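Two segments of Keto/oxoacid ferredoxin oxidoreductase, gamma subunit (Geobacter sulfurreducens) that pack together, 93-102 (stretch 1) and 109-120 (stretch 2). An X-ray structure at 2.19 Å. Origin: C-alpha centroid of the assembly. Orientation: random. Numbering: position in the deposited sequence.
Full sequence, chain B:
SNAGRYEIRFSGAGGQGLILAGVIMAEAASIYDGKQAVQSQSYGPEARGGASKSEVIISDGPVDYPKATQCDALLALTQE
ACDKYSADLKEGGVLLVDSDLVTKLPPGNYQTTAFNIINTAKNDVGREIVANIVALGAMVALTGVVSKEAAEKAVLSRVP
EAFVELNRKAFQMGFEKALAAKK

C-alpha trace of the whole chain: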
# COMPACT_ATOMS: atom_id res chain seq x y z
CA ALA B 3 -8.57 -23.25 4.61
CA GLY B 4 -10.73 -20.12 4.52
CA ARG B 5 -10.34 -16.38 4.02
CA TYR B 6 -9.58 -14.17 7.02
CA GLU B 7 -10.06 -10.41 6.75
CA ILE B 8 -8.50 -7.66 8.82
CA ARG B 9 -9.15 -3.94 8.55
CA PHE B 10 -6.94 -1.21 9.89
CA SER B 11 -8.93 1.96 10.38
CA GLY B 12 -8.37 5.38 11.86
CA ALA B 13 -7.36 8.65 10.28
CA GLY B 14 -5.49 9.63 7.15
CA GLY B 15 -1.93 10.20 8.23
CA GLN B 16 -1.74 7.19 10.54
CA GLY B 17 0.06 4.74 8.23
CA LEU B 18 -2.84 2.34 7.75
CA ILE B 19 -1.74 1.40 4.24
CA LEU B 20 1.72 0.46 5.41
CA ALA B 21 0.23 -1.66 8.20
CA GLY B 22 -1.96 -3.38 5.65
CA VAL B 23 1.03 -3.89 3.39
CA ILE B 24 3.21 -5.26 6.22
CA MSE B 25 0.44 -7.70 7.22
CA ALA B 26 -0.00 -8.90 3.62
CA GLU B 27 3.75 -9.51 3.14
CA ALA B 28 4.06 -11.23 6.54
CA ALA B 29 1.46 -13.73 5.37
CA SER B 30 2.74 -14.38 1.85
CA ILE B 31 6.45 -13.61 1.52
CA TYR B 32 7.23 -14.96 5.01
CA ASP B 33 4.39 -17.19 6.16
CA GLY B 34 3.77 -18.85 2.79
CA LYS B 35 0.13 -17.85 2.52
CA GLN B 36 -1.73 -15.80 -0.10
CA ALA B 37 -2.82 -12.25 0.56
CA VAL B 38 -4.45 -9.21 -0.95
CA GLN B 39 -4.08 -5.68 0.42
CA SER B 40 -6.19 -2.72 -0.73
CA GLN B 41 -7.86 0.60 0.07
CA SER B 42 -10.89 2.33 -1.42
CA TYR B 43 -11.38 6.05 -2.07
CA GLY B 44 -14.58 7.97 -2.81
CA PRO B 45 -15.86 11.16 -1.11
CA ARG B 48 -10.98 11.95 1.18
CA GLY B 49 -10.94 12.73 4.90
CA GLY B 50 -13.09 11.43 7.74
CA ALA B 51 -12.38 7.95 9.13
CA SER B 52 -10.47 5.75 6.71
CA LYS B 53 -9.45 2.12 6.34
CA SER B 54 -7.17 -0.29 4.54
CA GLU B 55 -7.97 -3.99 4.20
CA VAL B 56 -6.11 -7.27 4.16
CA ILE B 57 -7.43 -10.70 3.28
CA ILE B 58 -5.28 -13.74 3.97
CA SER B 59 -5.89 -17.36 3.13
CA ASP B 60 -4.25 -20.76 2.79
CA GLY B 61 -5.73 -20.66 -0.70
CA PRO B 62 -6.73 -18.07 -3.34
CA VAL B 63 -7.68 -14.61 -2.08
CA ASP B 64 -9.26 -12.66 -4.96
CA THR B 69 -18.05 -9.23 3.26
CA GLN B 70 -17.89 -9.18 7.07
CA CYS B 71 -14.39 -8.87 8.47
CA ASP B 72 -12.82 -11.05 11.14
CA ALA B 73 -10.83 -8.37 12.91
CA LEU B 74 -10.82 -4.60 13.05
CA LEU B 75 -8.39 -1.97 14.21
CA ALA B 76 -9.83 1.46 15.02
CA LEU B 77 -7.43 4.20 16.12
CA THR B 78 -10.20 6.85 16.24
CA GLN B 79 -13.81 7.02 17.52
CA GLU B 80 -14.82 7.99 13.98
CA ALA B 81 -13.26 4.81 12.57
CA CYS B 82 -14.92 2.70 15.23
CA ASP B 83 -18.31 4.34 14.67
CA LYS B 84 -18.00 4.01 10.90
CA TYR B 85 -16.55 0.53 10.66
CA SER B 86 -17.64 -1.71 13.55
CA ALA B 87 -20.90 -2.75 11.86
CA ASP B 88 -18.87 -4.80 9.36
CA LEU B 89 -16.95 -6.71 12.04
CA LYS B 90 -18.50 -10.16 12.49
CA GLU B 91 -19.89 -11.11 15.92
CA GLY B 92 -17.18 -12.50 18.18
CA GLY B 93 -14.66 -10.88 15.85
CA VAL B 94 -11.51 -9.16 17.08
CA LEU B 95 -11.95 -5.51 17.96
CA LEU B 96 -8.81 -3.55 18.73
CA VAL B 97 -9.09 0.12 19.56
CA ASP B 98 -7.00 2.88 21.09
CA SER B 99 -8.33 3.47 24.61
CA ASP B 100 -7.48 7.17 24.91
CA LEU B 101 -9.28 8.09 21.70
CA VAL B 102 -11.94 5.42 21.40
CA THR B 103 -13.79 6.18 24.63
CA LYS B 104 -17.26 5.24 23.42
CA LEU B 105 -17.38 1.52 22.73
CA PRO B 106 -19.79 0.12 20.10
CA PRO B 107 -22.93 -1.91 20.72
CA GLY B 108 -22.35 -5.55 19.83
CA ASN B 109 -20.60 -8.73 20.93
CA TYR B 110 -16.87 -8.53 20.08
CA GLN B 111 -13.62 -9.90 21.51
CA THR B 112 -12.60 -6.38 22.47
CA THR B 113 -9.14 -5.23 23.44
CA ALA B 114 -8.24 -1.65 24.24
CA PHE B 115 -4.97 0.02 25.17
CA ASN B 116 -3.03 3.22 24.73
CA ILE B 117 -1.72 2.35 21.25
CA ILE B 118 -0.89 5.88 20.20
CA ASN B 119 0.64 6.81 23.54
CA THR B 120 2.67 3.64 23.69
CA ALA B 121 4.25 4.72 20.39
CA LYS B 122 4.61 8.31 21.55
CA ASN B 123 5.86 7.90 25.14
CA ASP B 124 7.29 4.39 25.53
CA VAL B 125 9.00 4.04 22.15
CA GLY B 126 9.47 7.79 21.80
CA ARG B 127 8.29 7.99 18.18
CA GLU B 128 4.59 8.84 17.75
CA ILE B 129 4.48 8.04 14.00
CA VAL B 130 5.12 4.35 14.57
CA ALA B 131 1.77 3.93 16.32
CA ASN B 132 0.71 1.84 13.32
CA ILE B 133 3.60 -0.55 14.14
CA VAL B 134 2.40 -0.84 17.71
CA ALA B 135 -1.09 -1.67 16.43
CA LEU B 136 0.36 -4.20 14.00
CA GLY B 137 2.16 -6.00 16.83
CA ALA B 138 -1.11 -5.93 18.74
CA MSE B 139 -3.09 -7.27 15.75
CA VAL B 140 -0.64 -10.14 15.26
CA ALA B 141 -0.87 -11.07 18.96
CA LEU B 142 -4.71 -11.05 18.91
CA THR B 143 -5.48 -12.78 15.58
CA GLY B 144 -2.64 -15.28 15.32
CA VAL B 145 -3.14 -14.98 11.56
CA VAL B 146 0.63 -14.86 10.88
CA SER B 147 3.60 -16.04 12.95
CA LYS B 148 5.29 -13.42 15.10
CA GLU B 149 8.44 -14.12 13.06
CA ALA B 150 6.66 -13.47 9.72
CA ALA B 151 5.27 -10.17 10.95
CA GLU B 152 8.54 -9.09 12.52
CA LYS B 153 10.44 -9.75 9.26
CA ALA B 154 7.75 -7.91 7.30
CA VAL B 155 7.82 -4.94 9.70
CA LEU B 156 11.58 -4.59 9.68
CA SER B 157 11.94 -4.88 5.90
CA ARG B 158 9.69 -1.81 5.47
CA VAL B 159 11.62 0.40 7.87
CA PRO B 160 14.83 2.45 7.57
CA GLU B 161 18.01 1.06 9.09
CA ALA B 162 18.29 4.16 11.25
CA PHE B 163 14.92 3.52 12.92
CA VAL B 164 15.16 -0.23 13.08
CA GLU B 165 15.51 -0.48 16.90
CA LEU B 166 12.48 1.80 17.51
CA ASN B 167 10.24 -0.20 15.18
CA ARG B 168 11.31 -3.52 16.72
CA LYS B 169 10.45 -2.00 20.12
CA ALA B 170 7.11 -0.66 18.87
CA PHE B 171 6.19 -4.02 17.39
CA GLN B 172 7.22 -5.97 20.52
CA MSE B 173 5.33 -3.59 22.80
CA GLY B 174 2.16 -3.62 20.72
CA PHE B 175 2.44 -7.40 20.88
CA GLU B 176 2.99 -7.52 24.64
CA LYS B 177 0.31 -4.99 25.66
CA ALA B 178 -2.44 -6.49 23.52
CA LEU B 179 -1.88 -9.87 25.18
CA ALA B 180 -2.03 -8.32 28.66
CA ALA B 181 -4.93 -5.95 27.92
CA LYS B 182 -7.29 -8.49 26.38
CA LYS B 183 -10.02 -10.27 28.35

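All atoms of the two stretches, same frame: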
# COMPACT_ATOMS: atom_id res chain seq x y z
N GLY B 93 -15.87 -11.26 16.56
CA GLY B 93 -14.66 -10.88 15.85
C GLY B 93 -13.76 -10.06 16.75
O GLY B 93 -14.17 -9.60 17.81
N VAL B 94 -12.51 -9.90 16.32
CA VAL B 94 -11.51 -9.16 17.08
C VAL B 94 -11.69 -7.66 16.91
O VAL B 94 -11.72 -7.14 15.79
CB VAL B 94 -10.07 -9.59 16.66
CG1 VAL B 94 -9.03 -8.56 17.10
CG2 VAL B 94 -9.74 -10.95 17.24
N LEU B 95 -11.81 -6.95 18.02
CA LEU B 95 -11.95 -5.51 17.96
C LEU B 95 -10.85 -4.86 18.76
O LEU B 95 -10.83 -4.96 19.96
CB LEU B 95 -13.32 -5.07 18.46
CG LEU B 95 -13.49 -3.55 18.62
CD1 LEU B 95 -13.23 -2.83 17.31
CD2 LEU B 95 -14.86 -3.17 19.17
N LEU B 96 -9.92 -4.22 18.07
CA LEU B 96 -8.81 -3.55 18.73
C LEU B 96 -8.92 -2.06 18.53
O LEU B 96 -8.95 -1.57 17.38
CB LEU B 96 -7.47 -4.05 18.17
CG LEU B 96 -6.20 -3.30 18.57
CD1 LEU B 96 -5.84 -3.53 20.06
CD2 LEU B 96 -5.04 -3.70 17.68
N VAL B 97 -8.97 -1.33 19.63
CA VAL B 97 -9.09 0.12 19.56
C VAL B 97 -8.02 0.80 20.40
O VAL B 97 -7.39 0.15 21.23
CB VAL B 97 -10.51 0.60 20.00
CG1 VAL B 97 -11.59 -0.15 19.23
CG2 VAL B 97 -10.72 0.41 21.51
N ASP B 98 -7.78 2.08 20.17
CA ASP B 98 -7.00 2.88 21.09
C ASP B 98 -7.91 3.38 22.22
O ASP B 98 -9.00 3.89 21.96
CB ASP B 98 -6.31 4.05 20.39
CG ASP B 98 -5.58 4.96 21.37
OD1 ASP B 98 -6.24 5.52 22.27
OD2 ASP B 98 -4.35 5.12 21.26
N SER B 99 -7.46 3.23 23.46
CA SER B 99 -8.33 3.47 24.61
C SER B 99 -8.45 4.94 25.02
O SER B 99 -9.41 5.34 25.67
CB SER B 99 -7.89 2.64 25.82
OG SER B 99 -6.59 3.00 26.22
N ASP B 100 -7.45 5.74 24.65
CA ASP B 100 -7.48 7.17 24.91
C ASP B 100 -8.50 7.85 23.99
O ASP B 100 -9.25 8.72 24.42
CB ASP B 100 -6.09 7.78 24.68
CG ASP B 100 -5.13 7.48 25.82
OD1 ASP B 100 -4.01 6.99 25.55
OD2 ASP B 100 -5.50 7.72 26.98
N LEU B 101 -8.52 7.42 22.74
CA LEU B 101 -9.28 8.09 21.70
C LEU B 101 -10.61 7.42 21.40
O LEU B 101 -11.57 8.09 21.03
CB LEU B 101 -8.44 8.19 20.44
CG LEU B 101 -7.27 9.15 20.60
CD1 LEU B 101 -5.99 8.54 20.05
CD2 LEU B 101 -7.57 10.49 19.95
N VAL B 102 -10.67 6.11 21.55
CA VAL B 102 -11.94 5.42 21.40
C VAL B 102 -12.51 5.21 22.80
O VAL B 102 -12.27 4.18 23.42
CB VAL B 102 -11.79 4.09 20.65
CG1 VAL B 102 -13.12 3.34 20.61
CG2 VAL B 102 -11.24 4.33 19.24
N ASN B 109 -21.49 -7.74 20.33
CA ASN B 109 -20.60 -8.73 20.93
C ASN B 109 -19.30 -8.85 20.13
O ASN B 109 -19.32 -9.32 18.99
CB ASN B 109 -21.29 -10.09 20.97
CG ASN B 109 -22.02 -10.33 22.27
OD1 ASN B 109 -22.46 -9.39 22.94
ND2 ASN B 109 -22.15 -11.60 22.65
N TYR B 110 -18.18 -8.43 20.72
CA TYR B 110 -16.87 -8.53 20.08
C TYR B 110 -15.79 -8.91 21.10
O TYR B 110 -15.86 -8.50 22.26
CB TYR B 110 -16.48 -7.18 19.45
CG TYR B 110 -17.53 -6.58 18.53
CD1 TYR B 110 -17.83 -7.18 17.32
CD2 TYR B 110 -18.21 -5.41 18.87
CE1 TYR B 110 -18.79 -6.64 16.47
CE2 TYR B 110 -19.17 -4.86 18.02
CZ TYR B 110 -19.46 -5.49 16.83
OH TYR B 110 -20.40 -4.97 15.97
N GLN B 111 -14.80 -9.70 20.68
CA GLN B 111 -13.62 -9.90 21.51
C GLN B 111 -12.85 -8.58 21.48
O GLN B 111 -12.06 -8.33 20.56
CB GLN B 111 -12.74 -11.05 21.01
CG GLN B 111 -13.39 -12.43 21.06
CD GLN B 111 -13.62 -12.93 22.48
OE1 GLN B 111 -14.75 -13.31 22.84
NE2 GLN B 111 -12.57 -12.93 23.29
N THR B 112 -13.09 -7.75 22.48
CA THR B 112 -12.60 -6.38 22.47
C THR B 112 -11.36 -6.19 23.32
O THR B 112 -11.32 -6.57 24.49
CB THR B 112 -13.68 -5.40 22.96
OG1 THR B 112 -14.83 -5.49 22.10
CG2 THR B 112 -13.16 -3.98 22.93
N THR B 113 -10.34 -5.59 22.72
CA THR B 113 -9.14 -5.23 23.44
C THR B 113 -8.86 -3.76 23.23
O THR B 113 -8.96 -3.27 22.12
CB THR B 113 -7.92 -6.04 22.97
OG1 THR B 113 -8.15 -7.42 23.23
CG2 THR B 113 -6.66 -5.59 23.72
N ALA B 114 -8.49 -3.08 24.31
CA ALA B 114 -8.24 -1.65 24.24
C ALA B 114 -7.01 -1.28 25.05
O ALA B 114 -6.89 -1.67 26.20
CB ALA B 114 -9.47 -0.87 24.75
N PHE B 115 -6.10 -0.54 24.43
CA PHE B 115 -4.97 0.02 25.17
C PHE B 115 -4.47 1.27 24.52
O PHE B 115 -4.95 1.64 23.44
CB PHE B 115 -3.84 -1.01 25.43
CG PHE B 115 -2.97 -1.33 24.23
CD1 PHE B 115 -1.79 -0.64 24.01
CD2 PHE B 115 -3.30 -2.38 23.38
CE1 PHE B 115 -0.95 -0.95 22.93
CE2 PHE B 115 -2.47 -2.71 22.29
CZ PHE B 115 -1.29 -1.99 22.07
N ASN B 116 -3.55 1.94 25.19
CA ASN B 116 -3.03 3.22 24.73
C ASN B 116 -2.05 3.07 23.57
O ASN B 116 -0.88 3.41 23.70
CB ASN B 116 -2.40 4.00 25.89
CG ASN B 116 -1.25 3.25 26.54
OD1 ASN B 116 -1.09 2.03 26.37
ND2 ASN B 116 -0.44 3.97 27.30
N ILE B 117 -2.54 2.58 22.44
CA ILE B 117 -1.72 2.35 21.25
C ILE B 117 -0.89 3.55 20.84
O ILE B 117 0.32 3.45 20.62
CB ILE B 117 -2.58 1.95 20.04
CG1 ILE B 117 -3.30 0.63 20.30
CG2 ILE B 117 -1.71 1.83 18.80
CD1 ILE B 117 -4.41 0.28 19.30
N ILE B 118 -1.55 4.69 20.70
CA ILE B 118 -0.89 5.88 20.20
C ILE B 118 0.15 6.37 21.21
O ILE B 118 1.25 6.77 20.84
CB ILE B 118 -1.91 7.00 19.87
CG1 ILE B 118 -2.47 6.82 18.46
CG2 ILE B 118 -1.25 8.35 19.90
CD1 ILE B 118 -3.95 6.62 18.38
N ASN B 119 -0.20 6.29 22.48
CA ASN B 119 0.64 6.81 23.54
C ASN B 119 1.79 5.88 23.86
O ASN B 119 2.85 6.31 24.31
CB ASN B 119 -0.20 7.04 24.79
CG ASN B 119 0.29 8.20 25.59
OD1 ASN B 119 1.04 8.03 26.55
ND2 ASN B 119 -0.12 9.40 25.20
N THR B 120 1.57 4.59 23.64
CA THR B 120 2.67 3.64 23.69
C THR B 120 3.74 4.09 22.68
O THR B 120 4.89 4.30 23.05
CB THR B 120 2.22 2.20 23.35
OG1 THR B 120 1.37 1.70 24.40
CG2 THR B 120 3.43 1.28 23.19
O HOH W 1 -2.30 6.77 27.67

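Parallel strands ending at Asp 98 and Phe 115 run side by side, their axes 4.7 Å apart at closest approach and inclined by 16°. Leu 95 bonds through both N and O, to two partners: Leu 95 N donates to Gln 111 O (2.9 Å), and Leu 95 O accepts from Thr 113 N (2.9 Å). The ladder is extended by Gln 111 N to Gly 93 O (2.9 Å), Val 97 N to Thr 113 O (3.2 Å) and Ser 99 N to Phe 115 O (3.0 Å). Between these rungs, CA-H...O contacts add weaker polar support, as from Leu 96 CA to Thr 113 O (3.4 Å). One rung is loose: Val 97 O lies 3.5 Å from Phe 115 N without a hydrogen bond. The side chains of Asp 98 and Phe 115 diverge.

Side chains alternate across the sheet. Leu 95, Val 97, Thr 112 and Ala 114 share one face, where Val 97 CG2 meets Ala 114 CB at 3.7 Å; Leu 95 CB also packs on Tyr 110 CB (3.9 Å). Val 94, Leu 96, Gln 111 and Thr 113 occupy the other. The end of Leu 96 comes nearer to the second stretch, so that its CD1 reaches Phe 115 CE2 (4.1 Å) and its CG reaches Ile 117 CD1 (4.1 Å), an apolar cluster of buried residues.

At the end of its strand, Asp 98 joins the following residues of its own stretch to the start of the helix. Its OD2 accepts from Ile 118 N (2.9 Å, nearly linear), placing a carboxylate oxygen at an amide of the helix's first turn, while its OD1 accepts from Leu 101 N (3.0 Å) within its own stretch. Nearby, Leu 101 CD1 and Ile 118 CD1 touch at 3.3 Å, a tight apolar contact. A water donates to Asp 100 OD1 (2.7 Å from the water oxygen) and accepts weakly from Asn 116 ND2 (3.4 Å), linking Asp 100 and Asn 116.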